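Local coordinates for putative gdp-fucose protein o-fucosyltransferase 1 (Caenorhabditis elegans, PDB 3ZY2), which is a protein of the GDP-fucose protein O-fucosyltransferase family, with the two-domain GT-B architecture, and holds a bound guanosine-5'-diphosphate, at residues A[13-18]-A[45-50]; A[24-29]-A[176-181]; A[87-92]-A[165-170]; A[94-99]-A[131-136]. One frame throughout, in Å; residues are numbered along the deposited sequence.

Contact 1: A[13-18]-A[45-50]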
loop_
_atom_site.group_PDB
_atom_site.type_symbol
_atom_site.label_atom_id
_atom_site.label_comp_id
_atom_site.label_asym_id
_atom_site.label_seq_id
_atom_site.Cartn_x
_atom_site.Cartn_y
_atom_site.Cartn_z
ATOM N N PHE A 13 0.016 -4.197 16.013
ATOM C CA PHE A 13 -0.557 -4.144 14.661
ATOM C C PHE A 13 -1.985 -4.625 14.648
ATOM O O PHE A 13 -2.426 -5.347 15.568
ATOM C CB PHE A 13 0.289 -4.966 13.654
ATOM C CG PHE A 13 0.028 -6.453 13.716
ATOM C CD1 PHE A 13 0.527 -7.217 14.766
ATOM C CD2 PHE A 13 -0.750 -7.066 12.718
ATOM C CE1 PHE A 13 0.253 -8.596 14.834
ATOM C CE2 PHE A 13 -1.039 -8.451 12.783
ATOM C CZ PHE A 13 -0.529 -9.198 13.838
ATOM N N CYS A 14 -2.689 -4.221 13.594
ATOM C CA CYS A 14 -4.014 -4.737 13.273
ATOM C C CYS A 14 -3.912 -5.820 12.205
ATOM O O CYS A 14 -3.337 -5.553 11.135
ATOM C CB CYS A 14 -4.920 -3.635 12.737
ATOM S SG CYS A 14 -6.576 -4.291 12.395
ATOM N N PRO A 15 -4.496 -7.015 12.466
ATOM C CA PRO A 15 -4.635 -7.998 11.397
ATOM C C PRO A 15 -5.860 -7.583 10.595
ATOM O O PRO A 15 -6.930 -8.190 10.697
ATOM C CB PRO A 15 -4.873 -9.321 12.140
ATOM C CG PRO A 15 -5.424 -8.943 13.462
ATOM C CD PRO A 15 -5.140 -7.467 13.719
ATOM N N CYS A 16 -5.686 -6.524 9.817
ATOM C CA CYS A 16 -6.823 -5.770 9.301
ATOM C C CYS A 16 -7.243 -6.179 7.905
ATOM O O CYS A 16 -8.044 -5.493 7.273
ATOM C CB CYS A 16 -6.507 -4.266 9.345
ATOM S SG CYS A 16 -7.215 -3.351 10.753
ATOM N N MET A 17 -6.704 -7.298 7.446
ATOM C CA MET A 17 -7.077 -7.827 6.149
ATOM C C MET A 17 -7.685 -9.216 6.215
ATOM O O MET A 17 -7.085 -10.164 6.719
ATOM C CB MET A 17 -5.893 -7.839 5.202
ATOM C CG MET A 17 -6.302 -8.315 3.847
ATOM S SD MET A 17 -5.072 -8.018 2.599
ATOM C CE MET A 17 -3.834 -9.192 3.093
ATOM N N GLY A 18 -8.900 -9.306 5.697
ATOM C CA GLY A 18 -9.590 -10.578 5.572
ATOM C C GLY A 18 -10.065 -11.209 6.873
ATOM O O GLY A 18 -9.987 -10.622 7.960
ATOM N N ASN A 45 -5.536 -8.537 18.712
ATOM C CA ASN A 45 -6.914 -9.028 18.745
ATOM C C ASN A 45 -7.222 -9.547 17.359
ATOM O O ASN A 45 -6.906 -8.889 16.337
ATOM C CB ASN A 45 -7.879 -7.904 19.069
ATOM C CG ASN A 45 -7.778 -7.439 20.509
ATOM O OD1 ASN A 45 -7.500 -8.230 21.440
ATOM N ND2 ASN A 45 -8.029 -6.152 20.709
ATOM N N PHE A 46 -7.793 -10.743 17.296
ATOM C CA PHE A 46 -8.346 -11.200 16.015
ATOM C C PHE A 46 -9.702 -10.584 15.759
ATOM O O PHE A 46 -10.268 -9.973 16.645
ATOM C CB PHE A 46 -8.388 -12.736 15.973
ATOM C CG PHE A 46 -7.014 -13.345 15.984
ATOM C CD1 PHE A 46 -6.263 -13.337 14.806
ATOM C CD2 PHE A 46 -6.467 -13.894 17.154
ATOM C CE1 PHE A 46 -4.955 -13.889 14.766
ATOM C CE2 PHE A 46 -5.138 -14.446 17.114
ATOM C CZ PHE A 46 -4.414 -14.440 15.920
ATOM N N ILE A 47 -10.192 -10.715 14.539
ATOM C CA ILE A 47 -11.356 -9.963 14.125
ATOM C C ILE A 47 -12.395 -10.891 13.531
ATOM O O ILE A 47 -12.085 -11.705 12.667
ATOM C CB ILE A 47 -10.951 -8.871 13.112
ATOM C CG1 ILE A 47 -9.908 -7.919 13.729
ATOM C CG2 ILE A 47 -12.181 -8.054 12.710
ATOM C CD1 ILE A 47 -9.382 -6.838 12.796
ATOM N N GLU A 48 -13.640 -10.745 14.000
ATOM C CA GLU A 48 -14.801 -11.484 13.484
ATOM C C GLU A 48 -15.759 -10.519 12.834
ATOM O O GLU A 48 -16.033 -9.461 13.389
ATOM C CB GLU A 48 -15.510 -12.218 14.620
ATOM C CG GLU A 48 -14.774 -13.462 15.085
ATOM C CD GLU A 48 -15.500 -14.182 16.193
ATOM O OE1 GLU A 48 -16.621 -13.780 16.593
ATOM O OE2 GLU A 48 -14.959 -15.160 16.703
ATOM N N PHE A 49 -16.291 -10.894 11.683
ATOM C CA PHE A 49 -17.219 -10.038 10.965
ATOM C C PHE A 49 -18.658 -10.534 10.925
ATOM O O PHE A 49 -19.546 -9.781 10.491
ATOM C CB PHE A 49 -16.737 -9.816 9.532
ATOM C CG PHE A 49 -15.429 -9.102 9.433
ATOM C CD1 PHE A 49 -15.332 -7.738 9.647
ATOM C CD2 PHE A 49 -14.277 -9.811 9.112
ATOM C CE1 PHE A 49 -14.107 -7.085 9.541
ATOM C CE2 PHE A 49 -13.038 -9.171 9.000
ATOM C CZ PHE A 49 -12.953 -7.807 9.211
ATOM N N LYS A 50 -18.912 -11.760 11.377
ATOM C CA LYS A 50 -20.252 -12.355 11.249
ATOM C C LYS A 50 -21.166 -11.947 12.420
ATOM O O LYS A 50 -21.735 -12.774 13.131
ATOM C CB LYS A 50 -20.156 -13.877 10.971
ATOM C CG LYS A 50 -20.350 -14.897 12.130
ATOM C CD LYS A 50 -19.503 -14.645 13.390
ATOM C CE LYS A 50 -18.066 -15.115 13.239
ATOM N NZ LYS A 50 -17.301 -14.166 12.399
#

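Contact 2: A[24-29]-A[176-181]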
loop_
_atom_site.group_PDB
_atom_site.type_symbol
_atom_site.label_atom_id
_atom_site.label_comp_id
_atom_site.label_asym_id
_atom_site.label_seq_id
_atom_site.Cartn_x
_atom_site.Cartn_y
_atom_site.Cartn_z
ATOM N N VAL A 24 -4.416 -15.045 10.492
ATOM C CA VAL A 24 -3.392 -15.959 10.995
ATOM C C VAL A 24 -2.224 -16.032 10.011
ATOM O O VAL A 24 -1.076 -16.043 10.423
ATOM C CB VAL A 24 -3.967 -17.359 11.275
ATOM C CG1 VAL A 24 -2.862 -18.338 11.671
ATOM C CG2 VAL A 24 -5.004 -17.276 12.403
ATOM N N ASP A 25 -2.525 -16.069 8.709
ATOM C CA ASP A 25 -1.499 -16.148 7.651
ATOM C C ASP A 25 -0.500 -14.979 7.761
ATOM O O ASP A 25 0.726 -15.180 7.727
ATOM C CB ASP A 25 -2.201 -16.197 6.289
ATOM C CG ASP A 25 -1.401 -16.925 5.252
ATOM O OD1 ASP A 25 -0.812 -17.981 5.579
ATOM O OD2 ASP A 25 -1.357 -16.439 4.114
ATOM N N GLN A 26 -1.023 -13.774 7.971
ATOM C CA GLN A 26 -0.146 -12.604 8.123
ATOM C C GLN A 26 0.506 -12.606 9.506
ATOM O O GLN A 26 1.666 -12.216 9.645
ATOM C CB GLN A 26 -0.933 -11.307 7.896
ATOM C CG GLN A 26 -1.243 -11.058 6.427
ATOM C CD GLN A 26 -1.620 -9.613 6.182
ATOM O OE1 GLN A 26 -2.667 -9.164 6.625
ATOM N NE2 GLN A 26 -0.758 -8.872 5.487
ATOM N N PHE A 27 -0.199 -13.079 10.531
ATOM C CA PHE A 27 0.356 -13.111 11.901
ATOM C C PHE A 27 1.660 -13.936 11.998
ATOM O O PHE A 27 2.597 -13.526 12.664
ATOM C CB PHE A 27 -0.742 -13.618 12.862
ATOM C CG PHE A 27 -0.308 -13.792 14.268
ATOM C CD1 PHE A 27 0.418 -12.818 14.951
ATOM C CD2 PHE A 27 -0.704 -14.927 14.963
ATOM C CE1 PHE A 27 0.794 -13.016 16.302
ATOM C CE2 PHE A 27 -0.348 -15.118 16.306
ATOM C CZ PHE A 27 0.424 -14.149 16.969
ATOM N N LEU A 28 1.727 -15.065 11.286
ATOM C CA LEU A 28 2.981 -15.855 11.218
ATOM C C LEU A 28 4.140 -14.996 10.729
ATOM O O LEU A 28 5.235 -15.049 11.298
ATOM C CB LEU A 28 2.813 -17.049 10.285
ATOM C CG LEU A 28 1.716 -18.028 10.694
ATOM C CD1 LEU A 28 1.726 -19.164 9.670
ATOM C CD2 LEU A 28 1.916 -18.536 12.101
ATOM N N GLY A 29 3.914 -14.231 9.661
ATOM C CA GLY A 29 4.951 -13.311 9.144
ATOM C C GLY A 29 5.305 -12.217 10.129
ATOM O O GLY A 29 6.466 -11.838 10.270
ATOM N N ALA A 176 3.701 -7.952 7.052
ATOM C CA ALA A 176 3.962 -9.337 6.657
ATOM C C ALA A 176 3.384 -9.600 5.284
ATOM O O ALA A 176 2.366 -9.025 4.922
ATOM C CB ALA A 176 3.316 -10.291 7.640
ATOM N N PRO A 177 4.000 -10.507 4.519
ATOM C CA PRO A 177 3.424 -10.866 3.230
ATOM C C PRO A 177 2.076 -11.550 3.327
ATOM O O PRO A 177 1.743 -12.178 4.341
ATOM C CB PRO A 177 4.435 -11.875 2.663
ATOM C CG PRO A 177 5.689 -11.563 3.315
ATOM C CD PRO A 177 5.342 -11.089 4.698
ATOM N N PHE A 178 1.292 -11.412 2.267
ATOM C CA PHE A 178 0.111 -12.209 2.077
ATOM C C PHE A 178 -0.023 -12.534 0.609
ATOM O O PHE A 178 0.082 -11.639 -0.223
ATOM C CB PHE A 178 -1.152 -11.481 2.532
ATOM C CG PHE A 178 -2.395 -12.276 2.278
ATOM C CD1 PHE A 178 -2.779 -13.275 3.172
ATOM C CD2 PHE A 178 -3.121 -12.113 1.102
ATOM C CE1 PHE A 178 -3.920 -14.061 2.941
ATOM C CE2 PHE A 178 -4.275 -12.877 0.856
ATOM C CZ PHE A 178 -4.668 -13.868 1.782
ATOM N N PRO A 179 -0.245 -13.806 0.271
ATOM C CA PRO A 179 -0.243 -14.994 1.142
ATOM C C PRO A 179 1.120 -15.219 1.807
ATOM O O PRO A 179 2.141 -14.720 1.325
ATOM C CB PRO A 179 -0.552 -16.130 0.149
ATOM C CG PRO A 179 -1.293 -15.431 -0.972
ATOM C CD PRO A 179 -0.543 -14.169 -1.131
ATOM N N SER A 180 1.140 -15.964 2.909
ATOM C CA SER A 180 2.403 -16.203 3.619
ATOM C C SER A 180 3.426 -16.948 2.768
ATOM O O SER A 180 3.072 -17.777 1.907
ATOM C CB SER A 180 2.166 -17.010 4.897
ATOM O OG SER A 180 1.534 -18.244 4.583
ATOM N N LYS A 181 4.686 -16.670 3.052
ATOM C CA LYS A 181 5.796 -17.372 2.416
ATOM C C LYS A 181 6.062 -18.691 3.111
ATOM O O LYS A 181 5.916 -18.805 4.335
ATOM C CB LYS A 181 7.045 -16.501 2.426
ATOM C CG LYS A 181 6.851 -15.154 1.727
ATOM C CD LYS A 181 8.170 -14.480 1.396
ATOM C CE LYS A 181 7.907 -13.145 0.698
ATOM N NZ LYS A 181 9.107 -12.579 0.013
HETATM O O HOH W 1 2.910 -13.770 6.372
#

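Contact 3: A[87-92]-A[165-170]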
loop_
_atom_site.group_PDB
_atom_site.type_symbol
_atom_site.label_atom_id
_atom_site.label_comp_id
_atom_site.label_asym_id
_atom_site.label_seq_id
_atom_site.Cartn_x
_atom_site.Cartn_y
_atom_site.Cartn_z
ATOM N N THR A 87 2.649 4.769 30.197
ATOM C CA THR A 87 3.964 5.418 30.389
ATOM C C THR A 87 4.940 5.257 29.222
ATOM O O THR A 87 5.759 6.140 28.958
ATOM C CB THR A 87 4.696 4.925 31.675
ATOM O OG1 THR A 87 4.877 3.512 31.608
ATOM C CG2 THR A 87 3.925 5.289 32.944
ATOM N N VAL A 88 4.883 4.114 28.540
ATOM C CA VAL A 88 5.809 3.857 27.433
ATOM C C VAL A 88 5.372 4.538 26.126
ATOM O O VAL A 88 6.203 4.883 25.310
ATOM C CB VAL A 88 6.010 2.325 27.218
ATOM C CG1 VAL A 88 6.803 2.033 25.928
ATOM C CG2 VAL A 88 6.696 1.707 28.421
ATOM N N TRP A 89 4.066 4.727 25.936
ATOM C CA TRP A 89 3.545 5.171 24.648
ATOM C C TRP A 89 2.290 6.043 24.771
ATOM O O TRP A 89 1.195 5.667 24.332
ATOM C CB TRP A 89 3.256 3.934 23.808
ATOM C CG TRP A 89 3.002 4.162 22.355
ATOM C CD1 TRP A 89 3.782 4.854 21.470
ATOM C CD2 TRP A 89 1.920 3.602 21.590
ATOM N NE1 TRP A 89 3.234 4.781 20.206
ATOM C CE2 TRP A 89 2.090 4.026 20.255
ATOM C CE3 TRP A 89 0.811 2.805 21.914
ATOM C CZ2 TRP A 89 1.192 3.672 19.234
ATOM C CZ3 TRP A 89 -0.092 2.449 20.891
ATOM C CH2 TRP A 89 0.107 2.895 19.573
ATOM N N PRO A 90 2.438 7.214 25.388
ATOM C CA PRO A 90 1.286 8.079 25.658
ATOM C C PRO A 90 0.721 8.674 24.361
ATOM O O PRO A 90 1.419 8.659 23.336
ATOM C CB PRO A 90 1.884 9.169 26.553
ATOM C CG PRO A 90 3.335 9.194 26.194
ATOM C CD PRO A 90 3.703 7.786 25.889
ATOM N N PRO A 91 -0.541 9.163 24.388
ATOM C CA PRO A 91 -1.165 9.668 23.158
ATOM C C PRO A 91 -0.261 10.504 22.242
ATOM O O PRO A 91 -0.290 10.306 21.021
ATOM C CB PRO A 91 -2.339 10.488 23.687
ATOM C CG PRO A 91 -2.761 9.746 24.950
ATOM C CD PRO A 91 -1.545 8.993 25.462
ATOM N N GLU A 92 0.548 11.396 22.820
ATOM C CA GLU A 92 1.404 12.302 22.026
ATOM C C GLU A 92 2.439 11.622 21.122
ATOM O O GLU A 92 2.864 12.213 20.133
ATOM C CB GLU A 92 2.061 13.376 22.932
ATOM C CG GLU A 92 3.297 14.114 22.367
ATOM C CD GLU A 92 4.630 13.403 22.659
ATOM O OE1 GLU A 92 4.773 12.793 23.743
ATOM O OE2 GLU A 92 5.538 13.470 21.793
ATOM N N GLU A 165 13.082 7.146 21.040
ATOM C CA GLU A 165 12.075 7.988 20.398
ATOM C C GLU A 165 10.884 7.175 19.893
ATOM O O GLU A 165 9.751 7.690 19.868
ATOM C CB GLU A 165 12.680 8.800 19.249
ATOM C CG GLU A 165 11.696 9.765 18.544
ATOM C CD GLU A 165 11.101 10.844 19.462
ATOM O OE1 GLU A 165 11.799 11.310 20.390
ATOM O OE2 GLU A 165 9.924 11.222 19.257
ATOM N N TYR A 166 11.142 5.918 19.505
ATOM C CA TYR A 166 10.110 5.024 18.936
ATOM C C TYR A 166 9.933 3.755 19.773
ATOM O O TYR A 166 10.315 2.650 19.348
ATOM C CB TYR A 166 10.422 4.660 17.481
ATOM C CG TYR A 166 10.589 5.860 16.596
ATOM C CD1 TYR A 166 9.475 6.534 16.101
ATOM C CD2 TYR A 166 11.860 6.335 16.263
ATOM C CE1 TYR A 166 9.612 7.654 15.303
ATOM C CE2 TYR A 166 12.012 7.449 15.456
ATOM C CZ TYR A 166 10.887 8.101 14.970
ATOM O OH TYR A 166 11.047 9.213 14.181
ATOM N N PRO A 167 9.342 3.902 20.969
ATOM C CA PRO A 167 9.170 2.756 21.853
ATOM C C PRO A 167 8.188 1.734 21.281
ATOM O O PRO A 167 8.275 0.547 21.615
ATOM C CB PRO A 167 8.608 3.378 23.137
ATOM C CG PRO A 167 8.084 4.710 22.742
ATOM C CD PRO A 167 8.934 5.166 21.616
ATOM N N VAL A 168 7.266 2.206 20.447
ATOM C CA VAL A 168 6.223 1.340 19.883
ATOM C C VAL A 168 6.093 1.585 18.385
ATOM O O VAL A 168 5.770 2.690 17.960
ATOM C CB VAL A 168 4.834 1.541 20.564
ATOM C CG1 VAL A 168 3.773 0.636 19.870
ATOM C CG2 VAL A 168 4.892 1.250 22.069
ATOM N N LEU A 169 6.323 0.554 17.572
ATOM C CA LEU A 169 6.025 0.643 16.155
ATOM C C LEU A 169 4.602 0.147 15.984
ATOM O O LEU A 169 4.300 -0.983 16.366
ATOM C CB LEU A 169 6.983 -0.234 15.330
ATOM C CG LEU A 169 8.403 0.164 14.917
ATOM C CD1 LEU A 169 9.040 1.317 15.720
ATOM C CD2 LEU A 169 9.320 -1.037 14.888
ATOM N N ALA A 170 3.727 0.976 15.429
ATOM C CA ALA A 170 2.314 0.630 15.282
ATOM C C ALA A 170 1.902 0.580 13.825
ATOM O O ALA A 170 2.013 1.567 13.121
ATOM C CB ALA A 170 1.443 1.621 16.046
HETATM O O HOH W 2 3.991 4.748 17.357
#

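Contact 4: A[94-99]-A[131-136]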
loop_
_atom_site.group_PDB
_atom_site.type_symbol
_atom_site.label_atom_id
_atom_site.label_comp_id
_atom_site.label_asym_id
_atom_site.label_seq_id
_atom_site.Cartn_x
_atom_site.Cartn_y
_atom_site.Cartn_z
ATOM N N ARG A 94 2.015 8.542 19.700
ATOM C CA ARG A 94 1.352 7.470 18.953
ATOM C C ARG A 94 1.364 7.782 17.460
ATOM O O ARG A 94 0.455 8.430 16.925
ATOM C CB ARG A 94 -0.051 7.212 19.497
ATOM C CG ARG A 94 0.017 6.757 20.963
ATOM C CD ARG A 94 -1.300 6.385 21.577
ATOM N NE ARG A 94 -1.073 6.054 22.987
ATOM C CZ ARG A 94 -2.029 5.810 23.877
ATOM N NH1 ARG A 94 -3.310 5.865 23.532
ATOM N NH2 ARG A 94 -1.695 5.516 25.128
ATOM N N LYS A 95 2.427 7.309 16.810
ATOM C CA LYS A 95 2.603 7.444 15.365
ATOM C C LYS A 95 2.174 6.179 14.621
ATOM O O LYS A 95 2.380 5.051 15.100
ATOM C CB LYS A 95 4.060 7.811 15.048
ATOM C CG LYS A 95 4.520 9.182 15.615
ATOM C CD LYS A 95 5.611 9.776 14.742
ATOM C CE LYS A 95 5.825 11.270 14.973
ATOM N NZ LYS A 95 6.455 11.544 16.298
ATOM N N ALA A 96 1.536 6.374 13.468
ATOM C CA ALA A 96 1.174 5.264 12.596
ATOM C C ALA A 96 2.320 5.000 11.633
ATOM O O ALA A 96 2.936 5.939 11.108
ATOM C CB ALA A 96 -0.081 5.590 11.827
ATOM N N PHE A 97 2.587 3.723 11.399
ATOM C CA PHE A 97 3.653 3.298 10.504
ATOM C C PHE A 97 3.045 2.701 9.262
ATOM O O PHE A 97 2.155 1.848 9.341
ATOM C CB PHE A 97 4.574 2.279 11.182
ATOM C CG PHE A 97 5.532 2.886 12.157
ATOM C CD1 PHE A 97 5.062 3.510 13.316
ATOM C CD2 PHE A 97 6.910 2.873 11.907
ATOM C CE1 PHE A 97 5.940 4.082 14.222
ATOM C CE2 PHE A 97 7.797 3.443 12.832
ATOM C CZ PHE A 97 7.309 4.050 13.978
ATOM N N CYS A 98 3.533 3.149 8.107
ATOM C CA CYS A 98 3.112 2.570 6.839
ATOM C C CYS A 98 4.227 2.656 5.791
ATOM O O CYS A 98 5.259 3.279 6.027
ATOM C CB CYS A 98 1.827 3.235 6.352
ATOM S SG CYS A 98 2.052 4.950 5.925
ATOM N N TRP A 99 4.020 1.995 4.656
ATOM C CA TRP A 99 5.059 1.877 3.628
ATOM C C TRP A 99 5.483 3.241 3.088
ATOM O O TRP A 99 6.674 3.578 3.038
ATOM C CB TRP A 99 4.568 0.991 2.478
ATOM C CG TRP A 99 5.690 0.409 1.660
ATOM C CD1 TRP A 99 6.410 1.035 0.677
ATOM C CD2 TRP A 99 6.228 -0.916 1.770
ATOM N NE1 TRP A 99 7.361 0.174 0.164
ATOM C CE2 TRP A 99 7.271 -1.027 0.822
ATOM C CE3 TRP A 99 5.923 -2.025 2.573
ATOM C CZ2 TRP A 99 8.023 -2.200 0.669
ATOM C CZ3 TRP A 99 6.666 -3.195 2.413
ATOM C CH2 TRP A 99 7.701 -3.271 1.464
ATOM N N VAL A 131 -6.991 3.994 20.911
ATOM C CA VAL A 131 -5.789 4.535 20.256
ATOM C C VAL A 131 -6.184 5.436 19.089
ATOM O O VAL A 131 -6.999 5.047 18.251
ATOM C CB VAL A 131 -4.813 3.399 19.779
ATOM C CG1 VAL A 131 -3.744 3.927 18.802
ATOM C CG2 VAL A 131 -4.149 2.723 20.982
ATOM N N SER A 132 -5.636 6.646 19.084
ATOM C CA SER A 132 -5.673 7.527 17.921
ATOM C C SER A 132 -4.239 7.911 17.587
ATOM O O SER A 132 -3.367 7.904 18.456
ATOM C CB SER A 132 -6.540 8.764 18.182
ATOM O OG SER A 132 -7.903 8.386 18.306
ATOM N N PHE A 133 -3.984 8.208 16.316
ATOM C CA PHE A 133 -2.634 8.515 15.877
ATOM C C PHE A 133 -2.460 10.005 15.626
ATOM O O PHE A 133 -3.395 10.675 15.191
ATOM C CB PHE A 133 -2.284 7.715 14.617
ATOM C CG PHE A 133 -2.287 6.224 14.836
ATOM C CD1 PHE A 133 -1.247 5.610 15.530
ATOM C CD2 PHE A 133 -3.346 5.450 14.380
ATOM C CE1 PHE A 133 -1.258 4.233 15.750
ATOM C CE2 PHE A 133 -3.362 4.085 14.589
ATOM C CZ PHE A 133 -2.317 3.476 15.270
ATOM N N VAL A 134 -1.257 10.506 15.886
ATOM C CA VAL A 134 -0.992 11.955 15.809
ATOM C C VAL A 134 0.049 12.347 14.751
ATOM O O VAL A 134 0.416 13.521 14.628
ATOM C CB VAL A 134 -0.561 12.510 17.175
ATOM C CG1 VAL A 134 -1.598 12.187 18.253
ATOM C CG2 VAL A 134 0.823 12.001 17.558
ATOM N N GLY A 135 0.524 11.360 13.997
ATOM C CA GLY A 135 1.569 11.571 12.985
ATOM C C GLY A 135 1.918 10.257 12.316
ATOM O O GLY A 135 1.467 9.195 12.755
ATOM N N ASP A 136 2.740 10.338 11.271
ATOM C CA ASP A 136 3.094 9.184 10.458
ATOM C C ASP A 136 4.600 8.957 10.374
ATOM O O ASP A 136 5.386 9.912 10.435
ATOM C CB ASP A 136 2.457 9.298 9.066
ATOM C CG ASP A 136 0.943 9.088 9.094
ATOM O OD1 ASP A 136 0.418 8.418 10.013
ATOM O OD2 ASP A 136 0.269 9.577 8.172
HETATM O O HOH W 3 -4.582 7.587 21.581
#

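Contact 1: A[13-18]-A[45-50]
The ring of Phe49 takes the carbonyl oxygen of Gly18 at its edge, close to the ring plane, with CE2 of Phe49 3.5 Å from O of Gly18. One face of the same ring is covered from within its own segment by CG2 of Ile47, set toward the rim. The puckered ring of Pro15 turns CG and CD to the backbone of 45-50, and its CG comes within 3.2 Å of Asn45 O. That oxygen is buried here and has no hydrogen-bonding partner in the model.

Between these two rings sits Ile47. Its chi2 of 177° extends CD1 toward the 13-18 loop, where that methyl lies 3.8 Å from Cys14 SG and 3.5 Å from Pro15 O. The receiving surface is compact: Cys14 and Cys16 are joined by a disulfide around Pro15, which is the centre of an inverse gamma turn. No hydrogen bond passes directly between the segments, which meet through van der Waals approach, much of it carbon against backbone carbonyl oxygen; Gln23 of helix 20-37 supplies polar links to both, receiving Ile47 N on OE1 and giving NE2 to Gly18 O.

The loop leads from strand 10-13 into helix 20-37 beside the guanosine-5'-diphosphate pocket, while 46-48 pairs antiparallel with strand 55-57, and Tyr125 of helix 122-128 packs against Cys14, Pro15 and Ile47.

Contact 2: A[24-29]-A[176-181]
Asp25 meets Ser180 with both carboxylate oxygens. Ser180 OG donates to Asp25 OD1 at 2.6 Å, and the backbone N of Ser180 donates to OD2 at 2.8 Å with an N-H...O angle of 158°. Both donors stand above the carboxylate plane. A chi1 of -152° keeps Asp25 CG anti to its backbone N, on the side that faces Ser180. The two bonds across the contact restrict the carboxylate's rotation. OD1 has a second partner in Arg342 of helix 335-346, a salt bridge that would be expected to stabilise the negative charge, and Ser180 OG is also bonded to Trp185 NE1. The main chain of Asp25 takes part as well: one water donates to its carbonyl O and to Pro177 O.

These residues belong to helix 20-37, the first helix after strand 10-13 of the parallel N-terminal sheet in this GT-B fold. The loop that follows strand 168-171 runs beside it, and the peptide bond before Pro179 in that loop is cis.

One residue on, Gln26 stretches its side chain across that of Phe178 at about a right angle, the amide and ring planes 72° apart. Gln26 CG lies 3.9 Å from Phe178 CB, while NE2 reaches Ala176 O at 3.2 Å, from above the carbonyl plane. The backbone joins in too, with Gln26 O 3.2 Å from Ala176 CB. Gly29 offers bare backbone, against which the same Ala176 methyl settles, its CB 3.7 Å from Gly29 C.

Contact 3: A[87-92]-A[165-170]
Val168 lies over one face of the Trp89 indole, and this is the tightly packed half of the contact. Its CB stands 3.5 Å from the centroid of the five-membered ring, 3° off the normal, a nearly vertical CH-pi approach. The two methyls spread from there: CG2 rests 3.5 Å from Trp89 CG, which chi1 of -167° brings to this methyl, and CG1 lies 3.8 Å from Trp89 CE2. Farther along the indole, Ala170 CB meets CZ2 at 3.8 Å. At the ring nitrogen a water accepts from Trp89 NE1 at 2.9 Å and donates to Val168 O at 2.8 Å, while the same NE1 makes a weak bond to Lys93 O.

Trp89 is the first residue to leave helical geometry after helix 77-88, so the ring connects the end of that helix to strand 168-171, an interior strand of the parallel N-terminal sheet. Phe80, from the same helix, touches both Trp89 and Val168.

The other side is more exposed and made by fewer atoms, though they come close. Val88 and Pro167 slide past each other in opposite directions, with Val88 CG1 3.6 Å from Pro167 CB and Val88 O 3.2 Å from Pro167 CG. No direct hydrogen bond crosses between the segments.

Contact 4: A[94-99]-A[131-136]
Arg94 to Ala96 and Val134 to Asp136 run parallel and are tied by two backbone hydrogen bonds, Val134 N to Arg94 O and Ala96 N to Gly135 O, each 2.9 Å long; Ala96 and Asp136 form a parallel beta bridge. Three CA-H...O contacts add to this pairing, among them Asp136 CA to Ala96 O at 3.3 Å.

Of the side chains, the Phe133 ring does most of the apolar work. Ala96 CB lies over one of its faces, 4.0 Å from the ring centroid, and Val131 CG1 covers the opposite face from within the same segment. Arg94 O sits at the ring's edge, near its plane. Chi1 of -63° turns Phe133 CG beside its own backbone N, and CD1 comes 3.5 Å from Ala96 N. Beyond Phe133, Asp136 OD1 approaches Ala96 CB at 3.4 Å, while OD2 accepts from Cys114 N; Cys114 is the disulfide partner of Cys98. Arg94 lays its CB 3.5 Å from Ser132 O and extends past it from CG to NE, crossing Val131. Its NE bonds to Trp89 O, and a water accepts from both Arg94 NH1 and Ser132 N.

Strand 135-138 is one of the two edge strands of the N-terminal sheet within this chain, added alongside 95-98. Lys95 NZ makes a salt bridge with Asp232 of the second subunit. The chemistry implies that backbone bonds set the pairing, one aromatic ring packs beside it between Ala96 and Val131, and the charged groups find their strongest partners beyond the two segments.

In the fold
From the N terminus, 13-18 leaves strand 10-13, and contact 1 closes a short loop containing all of helix 20-37 when it reaches 45-50. Contact 2 starts inside that loop, at 24-29, and closes only at 176-181, so the two cross; they touch where Met17 packs on Phe178 and Phe27 lies near Phe13 and Phe46. Contact 3, from 87-92 to 165-170, nests within contact 2, and contact 4, from 94-99 to 131-136, within contact 3. This inner pair ties helix 77-88 and strands 168-171, 95-98 and 135-138 together. Near guanosine-5'-diphosphate, contact 1 joins the loop before helix 20-37 to strand 46-48, and contact 2 joins that helix to the loop after strand 168-171.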